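Local coordinates for protein fructokinase (Silicibacter sp., PDB 3C8U) that probably catalyses the ATP-dependent phosphorylation of fructose, as a P-loop kinase thought to serve a fructose transport system, at residues A[56-62]-A[103-107]; A[165-169]-A[182-188]. All blocks are in the same frame, centred on the assembly; numbering follows the deposited sequence.

Running from the N terminus, the chain passes the presumed Walker A loop before interaction 1 closes a loop of 40 intervening residues, including helix 85-97, bringing the end of parallel strand 53-57 and the turn after it against strand 101-107 of the two-stranded hairpin. Interaction 2 comes later and spans only 12 residues, joining helix 158-171 to the junction of helices 176-184 and 186-195. The two contacts follow in series, neither nesting nor crossing; the centres of interactions 1 and 2 lie about 20 Å apart and their nearest atoms about 8 Å apart. Lys77 connects their surroundings, touched by the side chain of His62 and giving its carbonyl oxygen to Asn186.

Interaction 1: A[56-62]-A[103-107]; sequences VPMDGFH and YPLFD
His62 and Phe106 stack face to face at one end of this contact, their ring centroids 4.4 Å apart and their planes 28° from parallel. Phe106 holds CG anti to its own N (chi1 -165°), which brings its ring against the imidazole. The imidazole is itself fixed in rotation, because His62 ND1 donates in the ring plane to a lone pair of Asp59 O at 2.8 Å; the same oxygen accepts from His62 N. Replacing Phe106 with alanine would keep the CB contact with Asp59 but would probably leave the His62 face without its stacking partner and a gap where the ring lies against Asp59 O. The packing is tight in the middle, where Gly60 O lies 3.3 Å from Pro104 CG and a side chain on Gly60 would run into Pro104 O. Pro104 CG also sits over the Phe61 ring, 4.2 Å from its centroid. At the other end Val56 CG1 rests over the Tyr103 ring. By contrast, Leu105 lies at the looser, partly exposed rim, its CB pointing away from 56-62 though the side-chain end returns nearer. Between the backbones a water accepts from Gly60 N at 3.0 Å and donates to Pro57 O and Pro104 O. The whole joins a β-hairpin to edge strand 53-57 and the turn after it, in a parallel sheet of order 2-3-1-4-5, consistent with a P-loop kinase core.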
loop_
_atom_site.group_PDB
_atom_site.type_symbol
_atom_site.label_atom_id
_atom_site.label_comp_id
_atom_site.label_asym_id
_atom_site.label_seq_id
_atom_site.Cartn_x
_atom_site.Cartn_y
_atom_site.Cartn_z
ATOM N N VAL A 56 -6.622 -4.493 -0.779
ATOM C CA VAL A 56 -6.879 -3.463 -1.797
ATOM C C VAL A 56 -5.582 -2.655 -2.001
ATOM O O VAL A 56 -5.188 -1.844 -1.159
ATOM C CB VAL A 56 -8.047 -2.543 -1.393
ATOM C CG1 VAL A 56 -8.199 -1.344 -2.436
ATOM C CG2 VAL A 56 -9.359 -3.350 -1.215
ATOM N N PRO A 57 -4.861 -2.906 -3.097
ATOM C CA PRO A 57 -3.659 -2.084 -3.275
ATOM C C PRO A 57 -3.916 -0.677 -3.785
ATOM O O PRO A 57 -4.860 -0.433 -4.553
ATOM C CB PRO A 57 -2.881 -2.854 -4.340
ATOM C CG PRO A 57 -3.504 -4.160 -4.407
ATOM C CD PRO A 57 -4.901 -3.997 -4.071
HETATM N N MSE A 58 -3.037 0.229 -3.379
HETATM C CA MSE A 58 -3.070 1.629 -3.855
HETATM C C MSE A 58 -2.434 1.831 -5.230
HETATM O O MSE A 58 -2.632 2.843 -5.838
HETATM C CB MSE A 58 -2.508 2.620 -2.815
HETATM C CG MSE A 58 -1.057 2.787 -2.689
HETATM SE SE MSE A 58 -0.514 4.537 -1.810
HETATM C CE MSE A 58 -0.774 5.683 -3.258
ATOM N N ASP A 59 -1.751 0.820 -5.735
ATOM C CA ASP A 59 -0.928 0.972 -6.946
ATOM C C ASP A 59 -1.744 1.344 -8.184
ATOM O O ASP A 59 -1.234 1.938 -9.145
ATOM C CB ASP A 59 -0.120 -0.312 -7.248
ATOM C CG ASP A 59 1.239 -0.321 -6.578
ATOM O OD1 ASP A 59 1.696 0.738 -6.073
ATOM O OD2 ASP A 59 1.874 -1.397 -6.580
ATOM N N GLY A 60 -3.004 0.955 -8.148
ATOM C CA GLY A 60 -3.926 1.175 -9.276
ATOM C C GLY A 60 -4.148 2.650 -9.516
ATOM O O GLY A 60 -4.730 3.061 -10.517
ATOM N N PHE A 61 -3.659 3.443 -8.571
ATOM C CA PHE A 61 -3.874 4.888 -8.570
ATOM C C PHE A 61 -2.706 5.683 -9.087
ATOM O O PHE A 61 -2.703 6.904 -9.032
ATOM C CB PHE A 61 -4.343 5.361 -7.189
ATOM C CG PHE A 61 -5.775 4.993 -6.943
ATOM C CD1 PHE A 61 -6.789 5.827 -7.385
ATOM C CD2 PHE A 61 -6.101 3.756 -6.404
ATOM C CE1 PHE A 61 -8.094 5.471 -7.236
ATOM C CE2 PHE A 61 -7.419 3.383 -6.262
ATOM C CZ PHE A 61 -8.417 4.232 -6.672
ATOM N N HIS A 62 -1.723 4.978 -9.631
ATOM C CA HIS A 62 -0.678 5.678 -10.377
ATOM C C HIS A 62 -1.343 6.448 -11.502
ATOM O O HIS A 62 -2.267 5.968 -12.176
ATOM C CB HIS A 62 0.302 4.730 -11.070
ATOM C CG HIS A 62 1.405 4.214 -10.220
ATOM N ND1 HIS A 62 1.311 3.024 -9.537
ATOM C CD2 HIS A 62 2.669 4.671 -10.018
ATOM C CE1 HIS A 62 2.459 2.785 -8.921
ATOM N NE2 HIS A 62 3.305 3.754 -9.218
ATOM N N TYR A 103 -12.511 -0.842 -8.579
ATOM C CA TYR A 103 -11.236 -0.095 -8.529
ATOM C C TYR A 103 -10.170 -0.639 -9.477
ATOM O O TYR A 103 -10.303 -1.752 -9.984
ATOM C CB TYR A 103 -10.755 -0.025 -7.067
ATOM C CG TYR A 103 -10.229 -1.329 -6.502
ATOM C CD1 TYR A 103 -11.060 -2.235 -5.895
ATOM C CD2 TYR A 103 -8.873 -1.623 -6.554
ATOM C CE1 TYR A 103 -10.571 -3.441 -5.390
ATOM C CE2 TYR A 103 -8.386 -2.817 -6.070
ATOM C CZ TYR A 103 -9.225 -3.712 -5.477
ATOM O OH TYR A 103 -8.686 -4.885 -4.980
ATOM N N PRO A 104 -9.119 0.156 -9.756
ATOM C CA PRO A 104 -8.098 -0.255 -10.709
ATOM C C PRO A 104 -7.000 -1.064 -10.093
ATOM O O PRO A 104 -6.786 -1.014 -8.893
ATOM C CB PRO A 104 -7.527 1.064 -11.215
ATOM C CG PRO A 104 -7.848 2.091 -10.135
ATOM C CD PRO A 104 -8.975 1.566 -9.333
ATOM N N LEU A 105 -6.360 -1.830 -10.965
ATOM C CA LEU A 105 -5.210 -2.667 -10.626
ATOM C C LEU A 105 -4.042 -2.249 -11.501
ATOM O O LEU A 105 -4.199 -2.053 -12.709
ATOM C CB LEU A 105 -5.526 -4.166 -10.831
ATOM C CG LEU A 105 -6.494 -4.826 -9.827
ATOM C CD1 LEU A 105 -6.746 -6.338 -10.129
ATOM C CD2 LEU A 105 -5.989 -4.598 -8.405
ATOM N N PHE A 106 -2.873 -2.145 -10.892
ATOM C CA PHE A 106 -1.648 -1.810 -11.626
ATOM C C PHE A 106 -1.045 -3.049 -12.254
ATOM O O PHE A 106 -0.860 -4.060 -11.585
ATOM C CB PHE A 106 -0.628 -1.129 -10.710
ATOM C CG PHE A 106 0.481 -0.446 -11.442
ATOM C CD1 PHE A 106 0.229 0.653 -12.245
ATOM C CD2 PHE A 106 1.774 -0.911 -11.345
ATOM C CE1 PHE A 106 1.282 1.293 -12.924
ATOM C CE2 PHE A 106 2.814 -0.282 -12.035
ATOM C CZ PHE A 106 2.554 0.817 -12.814
ATOM N N ASP A 107 -0.778 -2.948 -13.548
ATOM C CA ASP A 107 -0.076 -3.989 -14.330
ATOM C C ASP A 107 1.404 -3.630 -14.483
ATOM O O ASP A 107 1.799 -2.780 -15.274
ATOM C CB ASP A 107 -0.773 -4.178 -15.683
ATOM C CG ASP A 107 -0.098 -5.239 -16.575
ATOM O OD1 ASP A 107 1.054 -5.648 -16.300
ATOM O OD2 ASP A 107 -0.732 -5.620 -17.580
HETATM O O HOH W 1 -4.817 -1.060 -6.969
#

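Interaction 2: A[165-169]-A[182-188]; sequences LVQRW and RAQGNDL
Arg182 lies across one face of the Trp169 indole, where helix 176-184 turns back against helix 158-171 in a helical hairpin consistent with the lid region of P-loop kinases. Its CG is centred over the six-membered ring, 3.6 Å from the centroid, and a bend at chi2 (68°) lets the rest of the chain follow the same face, with the guanidinium NH2 3.4 Å from Trp169 CH2 and its plane turned 34° from the indole. Ala183 comes next, its small CB set among Leu165 CB at 3.8 Å, Val166 CG2 and Trp169 CD1, which allows the two helices to approach closely. The chain leaves helical geometry at Gly185, which also occupies the N-cap position of helix 186-195. In the first turn of that helix Asp187 reaches back to Arg168: NH2 donates to OD2 at 2.7 Å in a salt bridge, a bent bond (131°) that meets the carboxylate from above its plane. The same OD2 sits at the indole edge, 3.5 Å from Trp169 NE1, a polar approach but not a hydrogen bond. Asp187 also touches Pro31, in the presumed P-loop. Leu188 ends the segment beside Leu165, whose CD1 touches both Asp187 CB, at 3.7 Å, and Leu188 CD2, at 3.8 Å.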
loop_
_atom_site.group_PDB
_atom_site.type_symbol
_atom_site.label_atom_id
_atom_site.label_comp_id
_atom_site.label_asym_id
_atom_site.label_seq_id
_atom_site.Cartn_x
_atom_site.Cartn_y
_atom_site.Cartn_z
ATOM N N LEU A 165 15.598 -4.337 -3.581
ATOM C CA LEU A 165 15.349 -3.546 -4.791
ATOM C C LEU A 165 16.359 -3.858 -5.877
ATOM O O LEU A 165 16.016 -3.928 -7.053
ATOM C CB LEU A 165 15.305 -2.047 -4.479
ATOM C CG LEU A 165 14.027 -1.659 -3.719
ATOM C CD1 LEU A 165 14.098 -0.256 -3.100
ATOM C CD2 LEU A 165 12.821 -1.802 -4.613
ATOM N N VAL A 166 17.610 -4.082 -5.488
ATOM C CA VAL A 166 18.637 -4.395 -6.502
ATOM C C VAL A 166 18.295 -5.739 -7.140
ATOM O O VAL A 166 18.299 -5.870 -8.357
ATOM C CB VAL A 166 20.065 -4.347 -5.956
ATOM C CG1 VAL A 166 21.080 -4.943 -6.954
ATOM C CG2 VAL A 166 20.431 -2.894 -5.643
ATOM N N GLN A 167 17.943 -6.704 -6.310
ATOM C CA GLN A 167 17.532 -8.026 -6.816
ATOM C C GLN A 167 16.365 -7.906 -7.785
ATOM O O GLN A 167 16.329 -8.566 -8.842
ATOM C CB GLN A 167 17.189 -9.003 -5.695
ATOM C CG GLN A 167 17.068 -10.470 -6.199
ATOM C CD GLN A 167 18.326 -10.972 -6.935
ATOM O OE1 GLN A 167 19.412 -11.054 -6.356
ATOM N NE2 GLN A 167 18.170 -11.326 -8.215
ATOM N N ARG A 168 15.448 -7.017 -7.448
ATOM C CA ARG A 168 14.259 -6.798 -8.288
ATOM C C ARG A 168 14.708 -6.432 -9.681
ATOM O O ARG A 168 14.277 -7.002 -10.670
ATOM C CB ARG A 168 13.343 -5.704 -7.707
ATOM C CG ARG A 168 12.251 -5.229 -8.653
ATOM C CD ARG A 168 11.055 -4.663 -7.875
ATOM N NE ARG A 168 11.012 -3.197 -7.847
ATOM C CZ ARG A 168 10.197 -2.496 -7.055
ATOM N NH1 ARG A 168 9.385 -3.124 -6.213
ATOM N NH2 ARG A 168 10.205 -1.171 -7.083
ATOM N N TRP A 169 15.651 -5.515 -9.735
ATOM C CA TRP A 169 16.104 -4.969 -10.998
ATOM C C TRP A 169 16.997 -5.965 -11.730
ATOM O O TRP A 169 17.071 -5.984 -12.972
ATOM C CB TRP A 169 16.753 -3.602 -10.797
ATOM C CG TRP A 169 15.695 -2.616 -10.467
ATOM C CD1 TRP A 169 15.415 -2.076 -9.244
ATOM C CD2 TRP A 169 14.694 -2.131 -11.359
ATOM N NE1 TRP A 169 14.316 -1.252 -9.333
ATOM C CE2 TRP A 169 13.858 -1.264 -10.623
ATOM C CE3 TRP A 169 14.432 -2.331 -12.718
ATOM C CZ2 TRP A 169 12.776 -0.587 -11.205
ATOM C CZ3 TRP A 169 13.359 -1.651 -13.298
ATOM C CH2 TRP A 169 12.545 -0.794 -12.538
ATOM N N ARG A 182 19.573 2.100 -10.634
ATOM C CA ARG A 182 18.131 2.239 -10.837
ATOM C C ARG A 182 17.461 2.333 -9.488
ATOM O O ARG A 182 16.619 3.197 -9.229
ATOM C CB ARG A 182 17.586 1.045 -11.621
ATOM C CG ARG A 182 16.130 1.121 -11.968
ATOM C CD ARG A 182 15.864 2.215 -12.974
ATOM N NE ARG A 182 14.537 2.045 -13.560
ATOM C CZ ARG A 182 14.303 1.397 -14.700
ATOM N NH1 ARG A 182 15.311 0.880 -15.401
ATOM N NH2 ARG A 182 13.058 1.278 -15.145
ATOM N N ALA A 183 17.840 1.412 -8.627
ATOM C CA ALA A 183 17.240 1.312 -7.291
ATOM C C ALA A 183 17.565 2.521 -6.430
ATOM O O ALA A 183 16.727 3.004 -5.656
ATOM C CB ALA A 183 17.698 0.059 -6.587
ATOM N N GLN A 184 18.804 2.979 -6.558
ATOM C CA GLN A 184 19.336 4.076 -5.729
ATOM C C GLN A 184 18.671 5.369 -6.177
ATOM O O GLN A 184 18.601 6.370 -5.474
ATOM C CB GLN A 184 20.873 4.160 -5.759
ATOM C CG GLN A 184 21.499 3.332 -4.617
ATOM C CD GLN A 184 23.025 3.191 -4.692
ATOM O OE1 GLN A 184 23.682 3.819 -5.524
ATOM N NE2 GLN A 184 23.592 2.351 -3.815
ATOM N N GLY A 185 18.124 5.310 -7.361
ATOM C CA GLY A 185 17.423 6.446 -7.866
ATOM C C GLY A 185 16.092 6.482 -7.130
ATOM O O GLY A 185 16.005 6.495 -5.896
ATOM N N ASN A 186 15.069 6.468 -7.943
ATOM C CA ASN A 186 13.663 6.591 -7.525
ATOM C C ASN A 186 13.278 5.830 -6.246
ATOM O O ASN A 186 13.009 6.419 -5.184
ATOM C CB ASN A 186 12.846 6.039 -8.699
ATOM C CG ASN A 186 11.425 6.489 -8.722
ATOM O OD1 ASN A 186 10.995 7.409 -8.014
ATOM N ND2 ASN A 186 10.660 5.824 -9.586
ATOM N N ASP A 187 13.155 4.518 -6.402
ATOM C CA ASP A 187 12.615 3.658 -5.332
ATOM C C ASP A 187 13.201 4.031 -3.970
ATOM O O ASP A 187 12.467 4.189 -2.984
ATOM C CB ASP A 187 12.815 2.175 -5.633
ATOM C CG ASP A 187 11.816 1.642 -6.656
ATOM O OD1 ASP A 187 10.710 2.209 -6.747
ATOM O OD2 ASP A 187 12.132 0.659 -7.367
ATOM N N LEU A 188 14.527 4.212 -3.933
ATOM C CA LEU A 188 15.237 4.400 -2.643
ATOM C C LEU A 188 15.032 5.819 -2.131
ATOM O O LEU A 188 14.976 6.049 -0.931
ATOM C CB LEU A 188 16.748 4.069 -2.710
ATOM C CG LEU A 188 17.235 2.673 -2.256
ATOM C CD1 LEU A 188 18.720 2.776 -1.856
ATOM C CD2 LEU A 188 16.424 2.037 -1.103
#